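Local coordinates for uncharacterized protein (Mycobacterium avium subsp. paratuberculosis, PDB 4R9Z), which probably hydrolyses fatty acyl-CoA thioesters to free fatty acid and coenzyme A, as a double hot-dog thioesterase of the acyl-CoA thioesterase II family, at residues H63-R68 / A218-S223; L249-G254 / K268-F273; G39-A44 / V195-A200; A91-A96 / L103-S108; S223-G228 / V264-Q269. All blocks are in the same frame, centred on the assembly; numbering follows the deposited sequence.

Interaction 1: H63-R68 / A218-S223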
# COMPACT_ATOMS: atom_id res chain seq x y z
N HIS B 63 -5.44 2.35 1.81
CA HIS B 63 -4.18 2.29 2.53
C HIS B 63 -4.38 2.84 3.93
O HIS B 63 -4.82 3.97 4.09
CB HIS B 63 -3.11 3.07 1.78
CG HIS B 63 -2.91 2.61 0.37
ND1 HIS B 63 -2.04 1.59 0.04
CD2 HIS B 63 -3.48 3.01 -0.79
CE1 HIS B 63 -2.08 1.39 -1.26
NE2 HIS B 63 -2.94 2.23 -1.79
N THR B 64 -4.07 2.03 4.93
CA THR B 64 -4.34 2.40 6.31
C THR B 64 -3.09 2.35 7.18
O THR B 64 -2.38 1.35 7.18
CB THR B 64 -5.41 1.48 6.92
OG1 THR B 64 -6.54 1.38 6.03
CG2 THR B 64 -5.87 2.00 8.26
N TYR B 65 -2.82 3.42 7.91
CA TYR B 65 -1.75 3.43 8.91
C TYR B 65 -2.34 3.31 10.30
O TYR B 65 -3.22 4.06 10.66
CB TYR B 65 -0.91 4.71 8.83
CG TYR B 65 0.32 4.59 7.96
CD1 TYR B 65 1.35 3.73 8.31
CD2 TYR B 65 0.44 5.32 6.79
CE1 TYR B 65 2.46 3.61 7.51
CE2 TYR B 65 1.55 5.20 5.99
CZ TYR B 65 2.56 4.35 6.36
OH TYR B 65 3.67 4.23 5.56
N PHE B 66 -1.83 2.37 11.09
CA PHE B 66 -2.25 2.28 12.48
C PHE B 66 -1.20 2.96 13.32
O PHE B 66 -0.06 2.52 13.38
CB PHE B 66 -2.45 0.83 12.89
CG PHE B 66 -3.32 0.06 11.96
CD1 PHE B 66 -4.67 0.32 11.89
CD2 PHE B 66 -2.78 -0.91 11.14
CE1 PHE B 66 -5.49 -0.37 11.02
CE2 PHE B 66 -3.58 -1.62 10.26
CZ PHE B 66 -4.94 -1.35 10.20
N LEU B 67 -1.59 4.06 13.95
CA LEU B 67 -0.63 4.98 14.54
C LEU B 67 -0.55 4.84 16.04
O LEU B 67 0.53 4.85 16.62
CB LEU B 67 -0.98 6.42 14.17
CG LEU B 67 -1.07 6.75 12.69
CD1 LEU B 67 -1.48 8.21 12.50
CD2 LEU B 67 0.26 6.46 12.00
N ARG B 68 -1.71 4.74 16.67
CA ARG B 68 -1.79 4.67 18.12
C ARG B 68 -2.81 3.62 18.55
O ARG B 68 -3.84 3.45 17.89
CB ARG B 68 -2.12 6.05 18.70
CG ARG B 68 -1.10 6.54 19.70
CD ARG B 68 -0.61 7.95 19.41
NE ARG B 68 -1.09 8.91 20.41
CZ ARG B 68 -0.63 9.00 21.65
NH1 ARG B 68 0.34 8.18 22.06
NH2 ARG B 68 -1.13 9.90 22.48
N ALA B 218 2.61 -5.21 16.81
CA ALA B 218 1.61 -4.21 16.51
C ALA B 218 1.58 -3.98 15.00
O ALA B 218 2.63 -3.88 14.37
CB ALA B 218 1.89 -2.91 17.24
N GLN B 219 0.38 -3.93 14.43
CA GLN B 219 0.26 -3.67 13.01
C GLN B 219 0.54 -2.19 12.77
O GLN B 219 0.07 -1.34 13.53
CB GLN B 219 -1.13 -4.06 12.51
CG GLN B 219 -1.57 -5.43 13.01
CD GLN B 219 -2.73 -6.01 12.23
OE1 GLN B 219 -3.64 -5.29 11.81
NE2 GLN B 219 -2.69 -7.32 12.00
N ARG B 220 1.29 -1.89 11.72
CA ARG B 220 1.67 -0.51 11.44
C ARG B 220 0.90 0.04 10.25
O ARG B 220 0.39 1.16 10.29
CB ARG B 220 3.18 -0.41 11.19
CG ARG B 220 3.66 0.99 10.90
CD ARG B 220 3.25 1.97 11.98
NE ARG B 220 3.87 3.28 11.79
CZ ARG B 220 3.75 4.29 12.65
NH1 ARG B 220 3.03 4.14 13.75
NH2 ARG B 220 4.34 5.45 12.41
N ASP B 221 0.79 -0.76 9.19
CA ASP B 221 -0.07 -0.37 8.09
C ASP B 221 -0.67 -1.57 7.35
O ASP B 221 -0.17 -2.69 7.43
CB ASP B 221 0.68 0.55 7.11
CG ASP B 221 1.98 -0.03 6.59
OD1 ASP B 221 2.99 0.01 7.33
OD2 ASP B 221 2.01 -0.49 5.43
N HIS B 222 -1.77 -1.31 6.65
CA HIS B 222 -2.50 -2.32 5.91
C HIS B 222 -2.93 -1.75 4.56
O HIS B 222 -3.45 -0.64 4.49
CB HIS B 222 -3.73 -2.78 6.70
CG HIS B 222 -4.47 -3.92 6.07
ND1 HIS B 222 -3.98 -5.21 6.07
CD2 HIS B 222 -5.65 -3.96 5.41
CE1 HIS B 222 -4.84 -6.00 5.45
NE2 HIS B 222 -5.86 -5.27 5.05
N SER B 223 -2.74 -2.53 3.51
CA SER B 223 -3.06 -2.08 2.16
C SER B 223 -3.85 -3.15 1.43
O SER B 223 -3.48 -4.33 1.47
CB SER B 223 -1.78 -1.77 1.37
OG SER B 223 -1.22 -0.52 1.73
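The His63 imidazole is met at its edge by Ser223 OG, which lies near the ring plane and is hydrogen-bonded to ND1 at 2.8 Å. The Tyr65 ring also has an oxygen at its edge, Arg220 O, 3.4 Å from CD1, while Asp221 CB approaches it obliquely; ring and carboxylate run alongside each other with their planes 54° apart. Over one face of the Arg220 guanidinium sits Leu67 CD2, offset toward the rim, because the arginine chain bends at chi2 (54°) and turns back toward Leu67, just past the end of the neighbouring strand. Phe66 lies beside Gln219 and His222, its CE2 3.7 Å from His222 CB. Between the strands, Thr64 and His222 pair through two 2.8 Å bonds, Thr64 N to His222 O and His222 N to Thr64 O. Phe66 N reaches Arg220 O from above the carbonyl plane, next to a classic beta bulge in which Arg220 and Asp221 both face Glu270. On the His63, Tyr65 and Asp221 face the second subunit closes in: its Trp225 and His63 both bond Asp221 OD2, its Ser61 binds Tyr65 OH, and its Gln84 holds Arg220 NH1. The other face, with Thr64 and Phe66, packs on helix 39-52. Strand 58-66 is flanked on its other side by strand 101-111, and strand 218-226 by strand 263-272, so this antiparallel seam joins the two hot-dog halves.

Interaction 2: L249-G254 / K268-F273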
# COMPACT_ATOMS: atom_id res chain seq x y z
N LEU B 249 10.44 -4.61 11.86
CA LEU B 249 9.34 -4.50 10.91
C LEU B 249 9.25 -5.69 9.96
O LEU B 249 10.18 -5.95 9.19
CB LEU B 249 9.49 -3.22 10.10
CG LEU B 249 9.35 -1.94 10.92
CD1 LEU B 249 9.77 -0.75 10.09
CD2 LEU B 249 7.91 -1.78 11.40
N ALA B 250 8.13 -6.40 10.00
CA ALA B 250 7.90 -7.52 9.09
C ALA B 250 6.82 -7.22 8.07
O ALA B 250 5.83 -6.56 8.38
CB ALA B 250 7.54 -8.77 9.88
N LEU B 251 7.02 -7.69 6.83
CA LEU B 251 5.99 -7.61 5.80
C LEU B 251 5.17 -8.89 5.71
O LEU B 251 5.69 -10.00 5.84
CB LEU B 251 6.59 -7.34 4.43
CG LEU B 251 6.75 -5.89 3.97
CD1 LEU B 251 7.21 -5.85 2.51
CD2 LEU B 251 5.46 -5.10 4.15
N ALA B 252 3.87 -8.73 5.45
CA ALA B 252 2.98 -9.85 5.20
C ALA B 252 2.24 -9.62 3.89
O ALA B 252 1.94 -8.48 3.55
CB ALA B 252 2.01 -10.04 6.35
N SER B 253 1.95 -10.69 3.16
CA SER B 253 1.38 -10.57 1.83
C SER B 253 0.19 -11.51 1.69
O SER B 253 0.20 -12.62 2.24
CB SER B 253 2.43 -10.85 0.76
OG SER B 253 1.90 -10.67 -0.54
N GLY B 254 -0.84 -11.08 0.97
CA GLY B 254 -2.05 -11.87 0.86
C GLY B 254 -2.79 -11.74 -0.45
O GLY B 254 -2.85 -10.67 -1.05
N LYS B 268 -1.22 -6.24 1.37
CA LYS B 268 0.10 -6.12 1.97
C LYS B 268 -0.01 -5.50 3.36
O LYS B 268 -0.80 -4.58 3.58
CB LYS B 268 1.03 -5.28 1.10
CG LYS B 268 2.50 -5.45 1.44
CD LYS B 268 3.05 -6.74 0.85
CE LYS B 268 3.29 -6.60 -0.64
NZ LYS B 268 3.78 -7.88 -1.23
N GLN B 269 0.78 -6.00 4.31
CA GLN B 269 0.72 -5.51 5.67
C GLN B 269 2.11 -5.42 6.31
O GLN B 269 2.92 -6.34 6.20
CB GLN B 269 -0.17 -6.41 6.53
CG GLN B 269 -0.33 -5.94 7.97
CD GLN B 269 -1.21 -6.85 8.79
OE1 GLN B 269 -0.80 -7.33 9.85
NE2 GLN B 269 -2.42 -7.11 8.31
N GLU B 270 2.36 -4.30 6.99
CA GLU B 270 3.62 -4.12 7.70
C GLU B 270 3.32 -4.06 9.19
O GLU B 270 2.39 -3.38 9.62
CB GLU B 270 4.32 -2.84 7.22
CG GLU B 270 5.71 -2.61 7.81
CD GLU B 270 6.36 -1.35 7.28
OE1 GLU B 270 5.66 -0.31 7.19
OE2 GLU B 270 7.56 -1.39 6.95
N MET B 271 4.09 -4.81 9.97
CA MET B 271 3.86 -4.84 11.41
C MET B 271 5.15 -4.70 12.21
O MET B 271 6.23 -5.10 11.76
CB MET B 271 3.13 -6.13 11.80
CG MET B 271 3.93 -7.40 11.60
SD MET B 271 2.85 -8.84 11.39
CE MET B 271 2.32 -8.62 9.69
N TYR B 272 5.02 -4.13 13.40
CA TYR B 272 6.15 -3.85 14.29
C TYR B 272 6.32 -4.90 15.39
O TYR B 272 5.36 -5.26 16.08
CB TYR B 272 5.96 -2.47 14.92
CG TYR B 272 7.00 -2.07 15.95
CD1 TYR B 272 8.34 -1.94 15.61
CD2 TYR B 272 6.63 -1.77 17.26
CE1 TYR B 272 9.28 -1.56 16.55
CE2 TYR B 272 7.56 -1.39 18.21
CZ TYR B 272 8.89 -1.28 17.85
OH TYR B 272 9.82 -0.90 18.78
N PHE B 273 7.54 -5.42 15.52
CA PHE B 273 7.90 -6.31 16.63
C PHE B 273 8.92 -5.67 17.56
O PHE B 273 10.10 -5.57 17.22
CB PHE B 273 8.46 -7.63 16.11
CG PHE B 273 7.42 -8.54 15.52
CD1 PHE B 273 7.10 -8.46 14.17
CD2 PHE B 273 6.78 -9.48 16.31
CE1 PHE B 273 6.14 -9.30 13.63
CE2 PHE B 273 5.83 -10.32 15.77
CZ PHE B 273 5.51 -10.23 14.43
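Strands 249-258 and 263-272 form a beta hairpin in the second hot-dog repeat, and segments 249-254 and 268-273 are its half away from the turn. Four main-chain hydrogen bonds join the strands. Ala250 pairs with Met271 through two equal bonds, Ala250 N to Met271 O and Met271 N to Ala250 O, each 2.9 Å, and Ala252 pairs with Gln269 in the same way, Ala252 N lying 2.7 Å from Gln269 O. All four donors lie in the plane of the carbonyl they meet, and CA-H...O contacts from Leu249, Leu251, Lys268 and Glu270 occur at the non-hydrogen-bonded pairs between and beside them.

Apolar contacts divide between the faces. On the side of Ala250 and Ala252, Met271 starts from the crowded position between backbone N and carbonyl carbon (chi1 67°) and bends at chi3, which lays its CE 3.6 Å from Ala252 CB; Phe273 CE1 touches Ala250 CB at 4.0 Å. Helix 204-211 packs against this face. On the opposite face Leu251 CD2 lies 4.0 Å from Glu270 CB, and Leu249 CD2 reaches the edge of the Tyr272 ring.

Polar side chains are held mostly from beyond the hairpin. The extended Glu270 puts OE1 on Ser61 OG of the second subunit and close to Asp221 OD1, a crowding of like charges that may raise the proton affinity of one carboxylate. Gln269 NE2 bonds Ala200 O. Lys268, bent at chi2 and chi3, curls back so that NZ makes a weak hydrogen bond to Ser253 OG at 3.4 Å.

Interaction 3: G39-A44 / V195-A200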
# COMPACT_ATOMS: atom_id res chain seq x y z
N GLY B 39 -6.71 -3.59 14.38
CA GLY B 39 -6.55 -2.82 13.17
C GLY B 39 -7.61 -3.10 12.13
O GLY B 39 -8.27 -2.18 11.64
N GLY B 40 -7.81 -4.38 11.82
CA GLY B 40 -8.77 -4.79 10.81
C GLY B 40 -10.16 -4.24 11.07
O GLY B 40 -10.88 -3.91 10.14
N HIS B 41 -10.52 -4.15 12.35
CA HIS B 41 -11.81 -3.62 12.74
C HIS B 41 -11.93 -2.12 12.50
O HIS B 41 -12.90 -1.66 11.90
CB HIS B 41 -12.07 -3.92 14.22
CG HIS B 41 -13.34 -3.33 14.75
ND1 HIS B 41 -14.57 -3.89 14.52
CD2 HIS B 41 -13.56 -2.21 15.49
CE1 HIS B 41 -15.50 -3.15 15.10
NE2 HIS B 41 -14.91 -2.13 15.69
N ILE B 42 -10.94 -1.37 12.95
CA ILE B 42 -10.99 0.08 12.84
C ILE B 42 -10.80 0.51 11.39
O ILE B 42 -11.37 1.52 10.97
CB ILE B 42 -9.94 0.76 13.76
CG1 ILE B 42 -10.26 2.25 13.92
CG2 ILE B 42 -8.53 0.56 13.25
CD1 ILE B 42 -9.58 2.89 15.11
N SER B 43 -10.03 -0.25 10.62
CA SER B 43 -9.81 0.08 9.22
C SER B 43 -11.04 -0.26 8.38
O SER B 43 -11.31 0.37 7.36
CB SER B 43 -8.58 -0.64 8.66
OG SER B 43 -8.83 -2.02 8.46
N ALA B 44 -11.78 -1.28 8.80
CA ALA B 44 -13.02 -1.65 8.14
C ALA B 44 -14.08 -0.58 8.34
O ALA B 44 -14.83 -0.24 7.42
CB ALA B 44 -13.53 -2.99 8.65
N VAL B 195 -14.11 -8.07 3.83
CA VAL B 195 -12.92 -8.63 3.22
C VAL B 195 -11.68 -7.97 3.81
O VAL B 195 -10.78 -8.64 4.30
CB VAL B 195 -12.93 -8.46 1.71
CG1 VAL B 195 -11.54 -8.72 1.14
CG2 VAL B 195 -13.94 -9.40 1.09
N ALA B 196 -11.65 -6.64 3.77
CA ALA B 196 -10.54 -5.89 4.36
C ALA B 196 -10.38 -6.21 5.84
O ALA B 196 -9.26 -6.40 6.32
CB ALA B 196 -10.76 -4.40 4.17
N TYR B 197 -11.50 -6.26 6.56
CA TYR B 197 -11.53 -6.60 7.99
C TYR B 197 -10.77 -7.90 8.26
O TYR B 197 -9.86 -7.94 9.10
CB TYR B 197 -12.98 -6.73 8.46
CG TYR B 197 -13.22 -6.65 9.96
CD1 TYR B 197 -12.35 -7.23 10.86
CD2 TYR B 197 -14.35 -6.00 10.46
CE1 TYR B 197 -12.57 -7.16 12.23
CE2 TYR B 197 -14.58 -5.92 11.82
CZ TYR B 197 -13.69 -6.51 12.70
OH TYR B 197 -13.92 -6.43 14.05
N MET B 198 -11.15 -8.96 7.57
CA MET B 198 -10.58 -10.28 7.78
C MET B 198 -9.15 -10.38 7.21
O MET B 198 -8.29 -11.04 7.80
CB MET B 198 -11.49 -11.36 7.17
CG MET B 198 -10.92 -12.12 5.99
SD MET B 198 -9.88 -13.51 6.49
CE MET B 198 -10.77 -14.04 7.95
N SER B 199 -8.91 -9.70 6.09
CA SER B 199 -7.59 -9.70 5.46
C SER B 199 -6.51 -9.17 6.38
O SER B 199 -5.34 -9.54 6.27
CB SER B 199 -7.62 -8.87 4.17
OG SER B 199 -7.69 -7.49 4.48
N ALA B 200 -6.90 -8.28 7.29
CA ALA B 200 -5.96 -7.68 8.22
C ALA B 200 -5.69 -8.54 9.45
O ALA B 200 -4.54 -8.75 9.83
CB ALA B 200 -6.45 -6.30 8.63
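Both His41 and Tyr197 hold CG anti to the backbone N (chi1 176° and -162°), and these torsions lay the two side chains alongside each other, pointing the same way across the gap between their helices. The tyrosine hydroxyl arrives at the edge of the imidazole, near its plane, where Tyr197 OH and His41 ND1 form a 2.7 Å hydrogen bond. One face of the phenol ring is turned onto the first turn of helix 39-52: His41 CA makes a CH-pi contact 3.7 Å from the centroid of the Tyr197 ring, and Gly40 O lies over the same face toward the rim. The helix segments run antiparallel, with axes 7.7 Å apart, and come from the two hot-dog family regions of this double hot-dog protein, so their packing ties those regions together in its interior. The CA atoms come nearest at Gly40 and Tyr197, 4.3 Å apart. Having no side chain, Gly40 lets Ala200 CB settle 3.5 Å from Gly40 CA and lets Gly40 O receive a CA-H...O contact from Tyr197. One turn on, Ala44 CB rests 3.6 Å from Tyr197 CD2. The phenol is enclosed further by Val11 and Leu15 of helix 8-15 and by Trp158, whose ring meets it edge-to-face. Ser199 OG bonds Ala196 O at 2.7 Å and also His222 NE2.

Interaction 4: A91-A96 / L103-S108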
# COMPACT_ATOMS: atom_id res chain seq x y z
N ALA B 91 -11.66 9.96 -4.19
CA ALA B 91 -10.62 9.68 -3.21
C ALA B 91 -11.02 10.26 -1.86
O ALA B 91 -11.60 11.35 -1.80
CB ALA B 91 -9.30 10.24 -3.67
N ARG B 92 -10.73 9.53 -0.80
CA ARG B 92 -11.06 9.98 0.55
C ARG B 92 -9.89 9.83 1.51
O ARG B 92 -9.06 8.93 1.36
CB ARG B 92 -12.27 9.22 1.10
CG ARG B 92 -13.52 9.37 0.25
CD ARG B 92 -14.03 10.80 0.29
NE ARG B 92 -15.29 10.95 -0.42
CZ ARG B 92 -15.40 11.51 -1.61
NH1 ARG B 92 -14.32 11.99 -2.21
NH2 ARG B 92 -16.58 11.61 -2.21
N ARG B 93 -9.83 10.73 2.49
CA ARG B 93 -8.97 10.56 3.66
C ARG B 93 -9.88 10.27 4.84
O ARG B 93 -10.94 10.88 4.97
CB ARG B 93 -8.15 11.82 3.94
CG ARG B 93 -7.40 11.74 5.27
CD ARG B 93 -6.80 13.08 5.71
NE ARG B 93 -6.47 13.98 4.61
CZ ARG B 93 -6.52 15.31 4.70
NH1 ARG B 93 -6.90 15.87 5.84
NH2 ARG B 93 -6.19 16.07 3.66
N VAL B 94 -9.50 9.33 5.69
CA VAL B 94 -10.25 9.08 6.91
C VAL B 94 -9.30 9.10 8.09
O VAL B 94 -8.30 8.40 8.09
CB VAL B 94 -11.01 7.75 6.88
CG1 VAL B 94 -11.69 7.51 8.21
CG2 VAL B 94 -12.03 7.74 5.75
N THR B 95 -9.62 9.92 9.08
CA THR B 95 -8.81 9.98 10.29
C THR B 95 -9.66 9.50 11.47
O THR B 95 -10.74 10.02 11.71
CB THR B 95 -8.28 11.41 10.55
OG1 THR B 95 -7.46 11.82 9.44
CG2 THR B 95 -7.44 11.44 11.80
N ALA B 96 -9.17 8.48 12.17
CA ALA B 96 -9.90 7.95 13.32
C ALA B 96 -9.32 8.49 14.62
O ALA B 96 -8.12 8.41 14.85
CB ALA B 96 -9.88 6.45 13.32
N LEU B 103 -5.71 7.69 16.04
CA LEU B 103 -5.44 6.26 16.15
C LEU B 103 -4.96 5.69 14.83
O LEU B 103 -4.00 4.92 14.77
CB LEU B 103 -6.68 5.50 16.61
CG LEU B 103 -7.40 6.01 17.85
CD1 LEU B 103 -8.65 5.18 18.11
CD2 LEU B 103 -6.48 5.99 19.06
N MET B 104 -5.65 6.07 13.76
CA MET B 104 -5.26 5.65 12.42
C MET B 104 -5.62 6.71 11.40
O MET B 104 -6.49 7.55 11.63
CB MET B 104 -5.91 4.31 12.06
CG MET B 104 -7.43 4.30 12.05
SD MET B 104 -8.17 3.56 10.57
CE MET B 104 -8.00 4.92 9.43
N GLU B 105 -4.90 6.69 10.28
CA GLU B 105 -5.28 7.48 9.12
C GLU B 105 -5.29 6.58 7.90
O GLU B 105 -4.47 5.67 7.78
CB GLU B 105 -4.33 8.66 8.91
CG GLU B 105 -4.77 9.57 7.79
CD GLU B 105 -4.42 11.01 8.04
OE1 GLU B 105 -5.11 11.66 8.86
OE2 GLU B 105 -3.46 11.51 7.40
N ALA B 106 -6.23 6.82 6.99
CA ALA B 106 -6.38 5.98 5.81
C ALA B 106 -6.67 6.78 4.56
O ALA B 106 -7.30 7.83 4.61
CB ALA B 106 -7.46 4.95 6.01
N MET B 107 -6.20 6.27 3.42
CA MET B 107 -6.63 6.80 2.14
C MET B 107 -7.32 5.70 1.36
O MET B 107 -6.98 4.54 1.49
CB MET B 107 -5.46 7.38 1.35
CG MET B 107 -4.77 8.54 2.04
SD MET B 107 -3.50 9.26 1.00
CE MET B 107 -2.37 7.89 0.88
N SER B 108 -8.32 6.07 0.58
CA SER B 108 -9.08 5.10 -0.19
C SER B 108 -9.49 5.70 -1.51
O SER B 108 -9.63 6.91 -1.64
CB SER B 108 -10.31 4.62 0.58
OG SER B 108 -11.09 5.71 1.02
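Seven hydrogen bonds cross between segments 91-96 and 103-108, six of them from the main chain. Arg92 and Ser108 satisfy each other, Arg92 N giving to Ser108 O at 3.0 Å and Ser108 N to Arg92 O. Val94 and Ala106 do the same, with Ala106 N 2.8 Å from Val94 O. Ala96 N gives to Met104 O at 2.9 Å, but the return bond to Ala96 O comes from Leu103 N, 2.8 Å away and nearly along the C=O axis: Leu103 and Met104 both face Ala96 in a classic beta bulge.

The seventh bond joins side chains. Thr95 OG1, anti to its carbonyl carbon (chi1 -60°), donates to Glu105 OE1, which it meets from above the carboxylate plane; Glu105 bends at chi2 to bring that oxygen across the strand. Arg93 brings only carbon close to this carboxylate, its CD 3.8 Å from Glu105 OE1. Instead, Arg93 NE forms a salt bridge with Glu105 OE2 of the second subunit, whereas Glu105 OE2 here has only a long, weak ion pair with Arg93 NH1 of that subunit, so the stronger pairing of Arg93 lies across the subunit interface.

On the opposite face all three guanidinium nitrogens of Arg92 are bonded: NH1 to Ala91 O at 2.8 Å and in a salt bridge to Asp82, NH2 in another to Glu85, and NE to Thr53 OG1. Next to it along that face, Val94 packs on Ala46 and Ala50 of helix 39-52, and Ala96 CB touches Met104 CG at 3.5 Å. This is a bulged antiparallel beta hairpin of the first hot-dog repeat, its sheet laid against a long helix.

Interaction 5: S223-G228 / V264-Q269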
# COMPACT_ATOMS: atom_id res chain seq x y z
N SER B 223 -2.74 -2.53 3.51
CA SER B 223 -3.06 -2.08 2.16
C SER B 223 -3.85 -3.15 1.43
O SER B 223 -3.48 -4.33 1.47
CB SER B 223 -1.78 -1.77 1.37
OG SER B 223 -1.22 -0.52 1.73
N VAL B 224 -4.95 -2.76 0.79
CA VAL B 224 -5.77 -3.70 0.03
C VAL B 224 -6.09 -3.16 -1.36
O VAL B 224 -6.55 -2.03 -1.50
CB VAL B 224 -7.09 -4.01 0.74
CG1 VAL B 224 -7.87 -5.06 -0.03
CG2 VAL B 224 -6.84 -4.48 2.15
N TRP B 225 -5.89 -3.99 -2.37
CA TRP B 225 -6.33 -3.65 -3.72
C TRP B 225 -7.42 -4.63 -4.15
O TRP B 225 -7.20 -5.84 -4.20
CB TRP B 225 -5.15 -3.69 -4.70
CG TRP B 225 -4.06 -2.73 -4.35
CD1 TRP B 225 -3.88 -1.47 -4.83
CD2 TRP B 225 -3.00 -2.96 -3.41
NE1 TRP B 225 -2.77 -0.90 -4.27
CE2 TRP B 225 -2.21 -1.79 -3.39
CE3 TRP B 225 -2.63 -4.03 -2.60
CZ2 TRP B 225 -1.08 -1.67 -2.59
CZ3 TRP B 225 -1.51 -3.90 -1.80
CH2 TRP B 225 -0.75 -2.73 -1.81
N PHE B 226 -8.60 -4.12 -4.45
CA PHE B 226 -9.72 -4.94 -4.79
C PHE B 226 -9.75 -5.29 -6.24
O PHE B 226 -9.42 -4.50 -7.06
CB PHE B 226 -11.00 -4.27 -4.39
CG PHE B 226 -11.14 -4.07 -2.93
CD1 PHE B 226 -11.59 -5.06 -2.11
CD2 PHE B 226 -10.84 -2.87 -2.37
CE1 PHE B 226 -11.72 -4.86 -0.78
CE2 PHE B 226 -10.96 -2.66 -1.03
CZ PHE B 226 -11.41 -3.66 -0.24
N HIS B 227 -10.16 -6.50 -6.53
CA HIS B 227 -10.16 -6.99 -7.88
C HIS B 227 -11.55 -7.31 -8.35
O HIS B 227 -12.08 -6.69 -9.24
CB HIS B 227 -9.28 -8.22 -7.95
CG HIS B 227 -9.06 -8.73 -9.32
ND1 HIS B 227 -9.82 -9.72 -9.87
CD2 HIS B 227 -8.14 -8.41 -10.25
CE1 HIS B 227 -9.40 -9.98 -11.09
NE2 HIS B 227 -8.38 -9.20 -11.34
N GLY B 228 -12.16 -8.28 -7.71
CA GLY B 228 -13.44 -8.76 -8.10
C GLY B 228 -14.27 -8.72 -6.88
O GLY B 228 -13.77 -8.50 -5.82
N VAL B 264 -10.17 -11.85 -5.45
CA VAL B 264 -10.99 -10.87 -4.76
C VAL B 264 -10.17 -9.63 -4.39
O VAL B 264 -10.56 -8.50 -4.69
CB VAL B 264 -11.61 -11.48 -3.49
CG1 VAL B 264 -12.21 -10.38 -2.60
CG2 VAL B 264 -12.67 -12.50 -3.87
N CYS B 265 -9.02 -9.85 -3.75
CA CYS B 265 -8.16 -8.74 -3.38
C CYS B 265 -6.71 -9.15 -3.25
O CYS B 265 -6.40 -10.31 -3.00
CB CYS B 265 -8.64 -8.11 -2.07
SG CYS B 265 -8.44 -9.17 -0.64
N THR B 266 -5.82 -8.18 -3.44
CA THR B 266 -4.39 -8.34 -3.16
C THR B 266 -4.09 -7.51 -1.92
O THR B 266 -4.64 -6.43 -1.76
CB THR B 266 -3.51 -7.89 -4.34
OG1 THR B 266 -3.93 -8.54 -5.54
CG2 THR B 266 -2.05 -8.23 -4.07
N VAL B 267 -3.23 -8.02 -1.04
CA VAL B 267 -3.06 -7.42 0.28
C VAL B 267 -1.59 -7.34 0.70
O VAL B 267 -0.81 -8.24 0.42
CB VAL B 267 -3.83 -8.22 1.37
CG1 VAL B 267 -3.74 -7.53 2.71
CG2 VAL B 267 -5.28 -8.40 0.97
N LYS B 268 -1.22 -6.24 1.37
CA LYS B 268 0.10 -6.12 1.97
C LYS B 268 -0.01 -5.50 3.36
O LYS B 268 -0.80 -4.58 3.58
CB LYS B 268 1.03 -5.28 1.10
CG LYS B 268 2.50 -5.45 1.44
CD LYS B 268 3.05 -6.74 0.85
CE LYS B 268 3.29 -6.60 -0.64
NZ LYS B 268 3.78 -7.88 -1.23
N GLN B 269 0.78 -6.00 4.31
CA GLN B 269 0.72 -5.51 5.67
C GLN B 269 2.11 -5.42 6.31
O GLN B 269 2.92 -6.34 6.20
CB GLN B 269 -0.17 -6.41 6.53
CG GLN B 269 -0.33 -5.94 7.97
CD GLN B 269 -1.21 -6.85 8.79
OE1 GLN B 269 -0.80 -7.33 9.85
NE2 GLN B 269 -2.42 -7.11 8.31
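Strand 223-226 runs antiparallel to 264-269, the axes of the two segments 4.6 Å apart, within the curved sheet of the second hot-dog repeat. Hydrogen-bonded pairs are Ser223 with Lys268 and Trp225 with Thr266; the straightest bond, at 175°, is Trp225 N to Thr266 O, 2.8 Å long. Past the strand end, His227 N gives to Val264 O at 2.7 Å from above the carbonyl plane, and Gly228 N adds a weak bond to the same oxygen. Val264 and Cys265 form a classic beta bulge facing Met256 on the strand beyond.

Val224, Phe226, Cys265 and Val267 share the face turned to helix 188-201. Val224 CG1, anti to its backbone N, is the hub there, 3.7 Å from Cys265 CB and also over one face of the Phe226 ring. Trp225 points to the opposite face, toward the second subunit, whose Asp221 takes a weak bond from NE1; the His63 ring of its own chain meets the indole at a steep angle. With chi1 at -60° the indole lies along the next strand, edge toward the backbone: CZ3 is 4.1 Å from Lys268 CB, and CE3 sits 3.2 Å from Thr266 O.

Overall arrangement
All five contacts are buried. Interaction 3, its centre about 3 Å from the centre of the chain, joins two helices and touches no other subunit; the four strand contacts reach the second subunit. Interactions 1 and 3 link the two family regions, by backbone pairing and by side-chain packing, and are tied together through His222 and Ser199. Interactions 1 and 5 lie successively on strand 218-226, while 2 and 5 share strand 263-272. Interaction 4, a hairpin like interaction 2, meets interaction 1 through strand 58-66 but stays about 11 Å from interaction 2 at the nearest atoms. An intersubunit salt bridge marks interaction 4, hydrogen bonds of Asp221, Tyr65, Arg220 and Glu270 interactions 1 and 2.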